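Local coordinates for protein similar to metal-dependent hydrolase (Staphylococcus aureus subsp. aureus Mu50, PDB 3ESH) that probably catalyses metal-dependent hydrolysis as a member of the metallo-beta-lactamase superfamily, its exact substrate being unknown, at residues Q43-T48 with H251-F256; D206-T211 with F247-D252. All blocks are in the same frame, centred on the assembly; numbering follows the deposited sequence.

Interaction 1 (Q43-T48 with H251-F256)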
loop_
_atom_site.group_PDB
_atom_site.type_symbol
_atom_site.label_atom_id
_atom_site.label_comp_id
_atom_site.label_asym_id
_atom_site.label_seq_id
_atom_site.Cartn_x
_atom_site.Cartn_y
_atom_site.Cartn_z
ATOM N N GLN A 43 36.721 -6.868 11.249
ATOM C CA GLN A 43 36.004 -7.957 10.603
ATOM C C GLN A 43 35.752 -9.083 11.584
ATOM O O GLN A 43 36.631 -9.407 12.377
ATOM C CB GLN A 43 36.826 -8.530 9.444
ATOM C CG GLN A 43 37.494 -7.513 8.528
ATOM C CD GLN A 43 38.357 -8.177 7.462
ATOM O OE1 GLN A 43 39.349 -8.838 7.774
ATOM N NE2 GLN A 43 37.975 -8.012 6.198
ATOM N N ILE A 44 34.558 -9.677 11.537
ATOM C CA ILE A 44 34.248 -10.815 12.398
ATOM C C ILE A 44 34.143 -12.013 11.467
ATOM O O ILE A 44 33.775 -11.860 10.303
ATOM C CB ILE A 44 32.928 -10.645 13.184
ATOM C CG1 ILE A 44 31.733 -10.709 12.239
ATOM C CG2 ILE A 44 32.974 -9.337 13.985
ATOM C CD1 ILE A 44 30.389 -10.800 12.940
ATOM N N ASN A 45 34.471 -13.199 11.969
ATOM C CA ASN A 45 34.451 -14.399 11.156
ATOM C C ASN A 45 33.082 -15.039 11.051
ATOM O O ASN A 45 32.484 -15.412 12.061
ATOM C CB ASN A 45 35.439 -15.424 11.698
ATOM C CG ASN A 45 35.673 -16.553 10.730
ATOM O OD1 ASN A 45 36.156 -16.332 9.620
ATOM N ND2 ASN A 45 35.320 -17.774 11.134
ATOM N N LEU A 46 32.600 -15.186 9.819
ATOM C CA LEU A 46 31.298 -15.777 9.573
ATOM C C LEU A 46 31.319 -16.989 8.661
ATOM O O LEU A 46 31.415 -16.859 7.437
ATOM C CB LEU A 46 30.339 -14.751 8.967
ATOM C CG LEU A 46 29.900 -13.531 9.779
ATOM C CD1 LEU A 46 29.100 -12.635 8.867
ATOM C CD2 LEU A 46 29.073 -13.946 10.997
ATOM N N PRO A 47 31.230 -18.193 9.241
ATOM C CA PRO A 47 31.229 -19.393 8.411
ATOM C C PRO A 47 29.997 -19.352 7.490
ATOM O O PRO A 47 28.980 -18.739 7.826
ATOM C CB PRO A 47 31.101 -20.532 9.426
ATOM C CG PRO A 47 31.728 -19.971 10.644
ATOM C CD PRO A 47 31.260 -18.538 10.670
ATOM N N THR A 48 30.107 -19.998 6.335
ATOM C CA THR A 48 28.985 -20.107 5.412
ATOM C C THR A 48 28.802 -21.628 5.303
ATOM O O THR A 48 29.258 -22.258 4.348
ATOM C CB THR A 48 29.311 -19.491 4.033
ATOM O OG1 THR A 48 30.447 -20.164 3.461
ATOM C CG2 THR A 48 29.627 -18.005 4.166
ATOM N N HIS A 251 25.758 -18.911 10.021
ATOM C CA HIS A 251 26.885 -17.987 10.176
ATOM C C HIS A 251 27.622 -17.978 11.511
ATOM O O HIS A 251 28.688 -17.362 11.606
ATOM C CB HIS A 251 26.436 -16.538 9.940
ATOM C CG HIS A 251 26.207 -16.185 8.506
ATOM N ND1 HIS A 251 27.094 -16.521 7.509
ATOM C CD2 HIS A 251 25.223 -15.474 7.914
ATOM C CE1 HIS A 251 26.666 -16.026 6.359
ATOM N NE2 HIS A 251 25.530 -15.385 6.580
ATOM N N ASP A 252 27.073 -18.598 12.547
ATOM C CA ASP A 252 27.751 -18.540 13.840
ATOM C C ASP A 252 29.024 -19.399 13.878
ATOM O O ASP A 252 28.971 -20.608 13.690
ATOM C CB ASP A 252 26.774 -18.931 14.963
ATOM C CG ASP A 252 27.200 -18.395 16.321
ATOM O OD1 ASP A 252 26.326 -17.917 17.080
ATOM O OD2 ASP A 252 28.412 -18.456 16.626
ATOM N N GLU A 253 30.165 -18.768 14.131
ATOM C CA GLU A 253 31.432 -19.492 14.170
ATOM C C GLU A 253 31.586 -20.477 15.322
ATOM O O GLU A 253 32.237 -21.506 15.166
ATOM C CB GLU A 253 32.622 -18.526 14.209
ATOM C CG GLU A 253 32.691 -17.646 15.457
ATOM C CD GLU A 253 33.920 -16.732 15.483
ATOM O OE1 GLU A 253 33.855 -15.671 16.162
ATOM O OE2 GLU A 253 34.941 -17.072 14.844
ATOM N N ASN A 254 30.983 -20.171 16.465
ATOM C CA ASN A 254 31.104 -21.028 17.635
ATOM C C ASN A 254 30.087 -22.144 17.677
ATOM O O ASN A 254 30.435 -23.308 17.865
ATOM C CB ASN A 254 30.952 -20.204 18.918
ATOM C CG ASN A 254 31.645 -18.867 18.833
ATOM O OD1 ASN A 254 30.997 -17.809 18.846
ATOM N ND2 ASN A 254 32.968 -18.897 18.725
ATOM N N TYR A 255 28.827 -21.768 17.498
ATOM C CA TYR A 255 27.723 -22.701 17.590
ATOM C C TYR A 255 26.979 -22.989 16.306
ATOM O O TYR A 255 26.882 -22.145 15.418
ATOM C CB TYR A 255 26.737 -22.170 18.619
ATOM C CG TYR A 255 27.412 -21.600 19.833
ATOM C CD1 TYR A 255 28.072 -22.431 20.730
ATOM C CD2 TYR A 255 27.438 -20.227 20.060
ATOM C CE1 TYR A 255 28.752 -21.910 21.831
ATOM C CE2 TYR A 255 28.112 -19.691 21.156
ATOM C CZ TYR A 255 28.771 -20.541 22.036
ATOM O OH TYR A 255 29.461 -20.030 23.108
ATOM N N PHE A 256 26.443 -24.196 16.236
ATOM C CA PHE A 256 25.660 -24.647 15.104
ATOM C C PHE A 256 24.200 -24.580 15.521
ATOM O O PHE A 256 23.323 -24.318 14.710
ATOM C CB PHE A 256 26.028 -26.083 14.759
ATOM C CG PHE A 256 24.941 -26.836 14.058
ATOM C CD1 PHE A 256 24.498 -26.444 12.800
ATOM C CD2 PHE A 256 24.364 -27.953 14.653
ATOM C CE1 PHE A 256 23.492 -27.154 12.148
ATOM C CE2 PHE A 256 23.357 -28.668 14.002
ATOM C CZ PHE A 256 22.921 -28.267 12.746
HETATM O O HOH W 1 35.046 -13.592 14.821
#

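Interaction 2 (D206-T211 with F247-D252)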
loop_
_atom_site.group_PDB
_atom_site.type_symbol
_atom_site.label_atom_id
_atom_site.label_comp_id
_atom_site.label_asym_id
_atom_site.label_seq_id
_atom_site.Cartn_x
_atom_site.Cartn_y
_atom_site.Cartn_z
ATOM N N ASP A 206 19.385 -14.875 7.941
ATOM C CA ASP A 206 20.042 -13.636 8.338
ATOM C C ASP A 206 19.196 -12.666 9.161
ATOM O O ASP A 206 19.536 -11.497 9.300
ATOM C CB ASP A 206 20.614 -12.928 7.108
ATOM C CG ASP A 206 21.867 -13.601 6.587
ATOM O OD1 ASP A 206 22.394 -14.496 7.280
ATOM O OD2 ASP A 206 22.341 -13.238 5.487
ATOM N N ILE A 207 18.099 -13.166 9.710
ATOM C CA ILE A 207 17.234 -12.360 10.548
ATOM C C ILE A 207 17.623 -12.712 12.002
ATOM O O ILE A 207 17.155 -12.100 12.960
ATOM C CB ILE A 207 15.723 -12.645 10.219
ATOM C CG1 ILE A 207 15.006 -11.328 9.973
ATOM C CG2 ILE A 207 15.033 -13.372 11.351
ATOM C CD1 ILE A 207 15.681 -10.458 8.950
ATOM N N PHE A 208 18.511 -13.698 12.129
ATOM C CA PHE A 208 19.062 -14.158 13.402
ATOM C C PHE A 208 20.359 -14.866 12.994
ATOM O O PHE A 208 20.504 -16.074 13.166
ATOM C CB PHE A 208 18.103 -15.140 14.083
ATOM C CG PHE A 208 18.445 -15.432 15.534
ATOM C CD1 PHE A 208 17.647 -16.294 16.288
ATOM C CD2 PHE A 208 19.554 -14.845 16.148
ATOM C CE1 PHE A 208 17.944 -16.566 17.631
ATOM C CE2 PHE A 208 19.856 -15.108 17.484
ATOM C CZ PHE A 208 19.048 -15.974 18.226
ATOM N N PRO A 209 21.322 -14.104 12.443
ATOM C CA PRO A 209 22.628 -14.568 11.959
ATOM C C PRO A 209 23.440 -15.420 12.920
ATOM O O PRO A 209 23.840 -16.536 12.591
ATOM C CB PRO A 209 23.356 -13.271 11.608
ATOM C CG PRO A 209 22.261 -12.292 11.387
ATOM C CD PRO A 209 21.291 -12.635 12.472
ATOM N N THR A 210 23.697 -14.870 14.096
ATOM C CA THR A 210 24.475 -15.552 15.121
ATOM C C THR A 210 23.788 -15.413 16.468
ATOM O O THR A 210 22.843 -14.640 16.613
ATOM C CB THR A 210 25.884 -14.936 15.249
ATOM O OG1 THR A 210 25.788 -13.625 15.825
ATOM C CG2 THR A 210 26.530 -14.824 13.884
ATOM N N THR A 211 24.280 -16.156 17.451
ATOM C CA THR A 211 23.718 -16.107 18.791
ATOM C C THR A 211 23.815 -14.716 19.393
ATOM O O THR A 211 23.082 -14.382 20.318
ATOM C CB THR A 211 24.431 -17.083 19.715
ATOM O OG1 THR A 211 25.834 -16.827 19.673
ATOM C CG2 THR A 211 24.156 -18.523 19.290
ATOM N N PHE A 247 17.545 -23.655 17.767
ATOM C CA PHE A 247 17.856 -22.622 16.796
ATOM C C PHE A 247 19.095 -23.054 16.039
ATOM O O PHE A 247 20.147 -23.274 16.638
ATOM C CB PHE A 247 18.102 -21.290 17.498
ATOM C CG PHE A 247 16.844 -20.601 17.963
ATOM C CD1 PHE A 247 16.196 -19.687 17.147
ATOM C CD2 PHE A 247 16.316 -20.857 19.225
ATOM C CE1 PHE A 247 15.053 -19.032 17.571
ATOM C CE2 PHE A 247 15.168 -20.208 19.665
ATOM C CZ PHE A 247 14.535 -19.294 18.838
ATOM N N LEU A 248 18.963 -23.201 14.724
ATOM C CA LEU A 248 20.078 -23.603 13.872
ATOM C C LEU A 248 20.728 -22.364 13.250
ATOM O O LEU A 248 20.043 -21.405 12.886
ATOM C CB LEU A 248 19.592 -24.538 12.770
ATOM C CG LEU A 248 18.808 -25.776 13.218
ATOM C CD1 LEU A 248 18.472 -26.655 12.012
ATOM C CD2 LEU A 248 19.629 -26.550 14.230
ATOM N N PHE A 249 22.052 -22.389 13.124
ATOM C CA PHE A 249 22.787 -21.270 12.564
ATOM C C PHE A 249 23.623 -21.642 11.362
ATOM O O PHE A 249 24.090 -22.769 11.234
ATOM C CB PHE A 249 23.659 -20.646 13.642
ATOM C CG PHE A 249 22.867 -20.016 14.744
ATOM C CD1 PHE A 249 22.313 -18.739 14.575
ATOM C CD2 PHE A 249 22.604 -20.722 15.924
ATOM C CE1 PHE A 249 21.510 -18.178 15.560
ATOM C CE2 PHE A 249 21.806 -20.167 16.912
ATOM C CZ PHE A 249 21.251 -18.892 16.732
ATOM N N TYR A 250 23.801 -20.671 10.479
ATOM C CA TYR A 250 24.545 -20.851 9.247
ATOM C C TYR A 250 25.833 -20.053 9.334
ATOM O O TYR A 250 26.855 -20.468 8.802
ATOM C CB TYR A 250 23.690 -20.338 8.080
ATOM C CG TYR A 250 24.340 -20.329 6.708
ATOM C CD1 TYR A 250 24.254 -21.435 5.861
ATOM C CD2 TYR A 250 24.979 -19.186 6.228
ATOM C CE1 TYR A 250 24.780 -21.395 4.565
ATOM C CE2 TYR A 250 25.505 -19.136 4.938
ATOM C CZ TYR A 250 25.399 -20.243 4.111
ATOM O OH TYR A 250 25.892 -20.173 2.830
ATOM N N HIS A 251 25.758 -18.911 10.021
ATOM C CA HIS A 251 26.885 -17.987 10.176
ATOM C C HIS A 251 27.622 -17.978 11.511
ATOM O O HIS A 251 28.688 -17.362 11.606
ATOM C CB HIS A 251 26.436 -16.538 9.940
ATOM C CG HIS A 251 26.207 -16.185 8.506
ATOM N ND1 HIS A 251 27.094 -16.521 7.509
ATOM C CD2 HIS A 251 25.223 -15.474 7.914
ATOM C CE1 HIS A 251 26.666 -16.026 6.359
ATOM N NE2 HIS A 251 25.530 -15.385 6.580
ATOM N N ASP A 252 27.073 -18.598 12.547
ATOM C CA ASP A 252 27.751 -18.540 13.840
ATOM C C ASP A 252 29.024 -19.399 13.878
ATOM O O ASP A 252 28.971 -20.608 13.690
ATOM C CB ASP A 252 26.774 -18.931 14.963
ATOM C CG ASP A 252 27.200 -18.395 16.321
ATOM O OD1 ASP A 252 26.326 -17.917 17.080
ATOM O OD2 ASP A 252 28.412 -18.456 16.626
#

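Interaction 1 (Q43-T48 with H251-F256)
H251 grips the end of strand 43-47 through P47. Its CG stands anti to the carbonyl carbon, beside the backbone N (chi1 -75°), and ND1 donates to P47 O at 2.9 Å with an N-H...O angle of 154°. The same oxygen takes a CA-H...O contact from H251 CA at 3.2 Å, so one residue meets it with backbone and ring together. Proline suits this place: it has no N-H to leave without a partner, and its rigid ring packs by CG on E253 CA at 3.6 Å. L46 CD2 lies against H251 CB at 3.8 Å, a branched apolar chain beside the methylene of the histidine. E253 reaches back toward N45 from a CG wedged between backbone N and carbonyl carbon (chi1 64°), with an extended chain beyond. Its OE2 comes to N45 CB at 3.6 Å, while a water donates to E253 OE1 at 2.7 Å and accepts from N45 N, bridging the two residues. With ND1 held by P47 O, NE2 makes a weak hydrogen bond with D112 OD2. A late loop histidine held near D112 and D206 is consistent with the metal-binding cleft of the metallo-beta-lactamase fold.

Interaction 2 (D206-T211 with F247-D252)
F247 meets F208 in an offset edge-to-face pair, ring centroids 5.5 Å apart. Two residues on, F249 turns its own edge to F208, planes at 89°, and sets CE1 3.9 Å above that ring, over its centre. F208, with CB pointing toward this segment and CG anti to the backbone N (chi1 -167°), offers a face to F249 and an edge to F247; flat, bulky phenylalanines fill this interior well. The edge of F249 also receives P209 O, 3.3 Å from CD1, so weakly positive ring hydrogens face a carbonyl, while T211 N lies over one face and T211 CG2 packs 3.7 Å from CE2. At H251, D206 OD1 sits at the ring edge, 3.1 Å from CD2; its angle to NE2 is too poor for a hydrogen bond, and the ring's strong bond is to P47 O. D252 OD1 accepts twice from one residue: T211 N at 2.7 Å, nearly straight (174°), on the anti side and tilted from the carboxylate plane, and T211 OG1 at 2.9 Å through the syn lone pair. Around this cluster, F208 and F247 rest on I237, F240 and I241 of helix 226-242, while T211 and F249 lean on Y255 and V258 of strand 255-259, the sheet neighbour of strand 246-248.

Both contacts are buried and end on the same stretch of chain, sharing H251 and D252 in the turn between neighbouring strands 246-248 and 255-259. Interaction 1 ties that turn to the small two-stranded sheet of 15-19 and 43-47; its chemistry is mostly polar, and its outer side is partly exposed and hydrated. Interaction 2 lies deeper, nearer the centre of the chain, and joins the turn to the loop after strand 199-203 through an aromatic core with a buried carboxylate beside it. They meet where F256 O probably accepts from F249 N, and where L46 CD2 packs on T210 CG2. Of the possible metal site, which holds no modelled metal, D206 belongs to interaction 2.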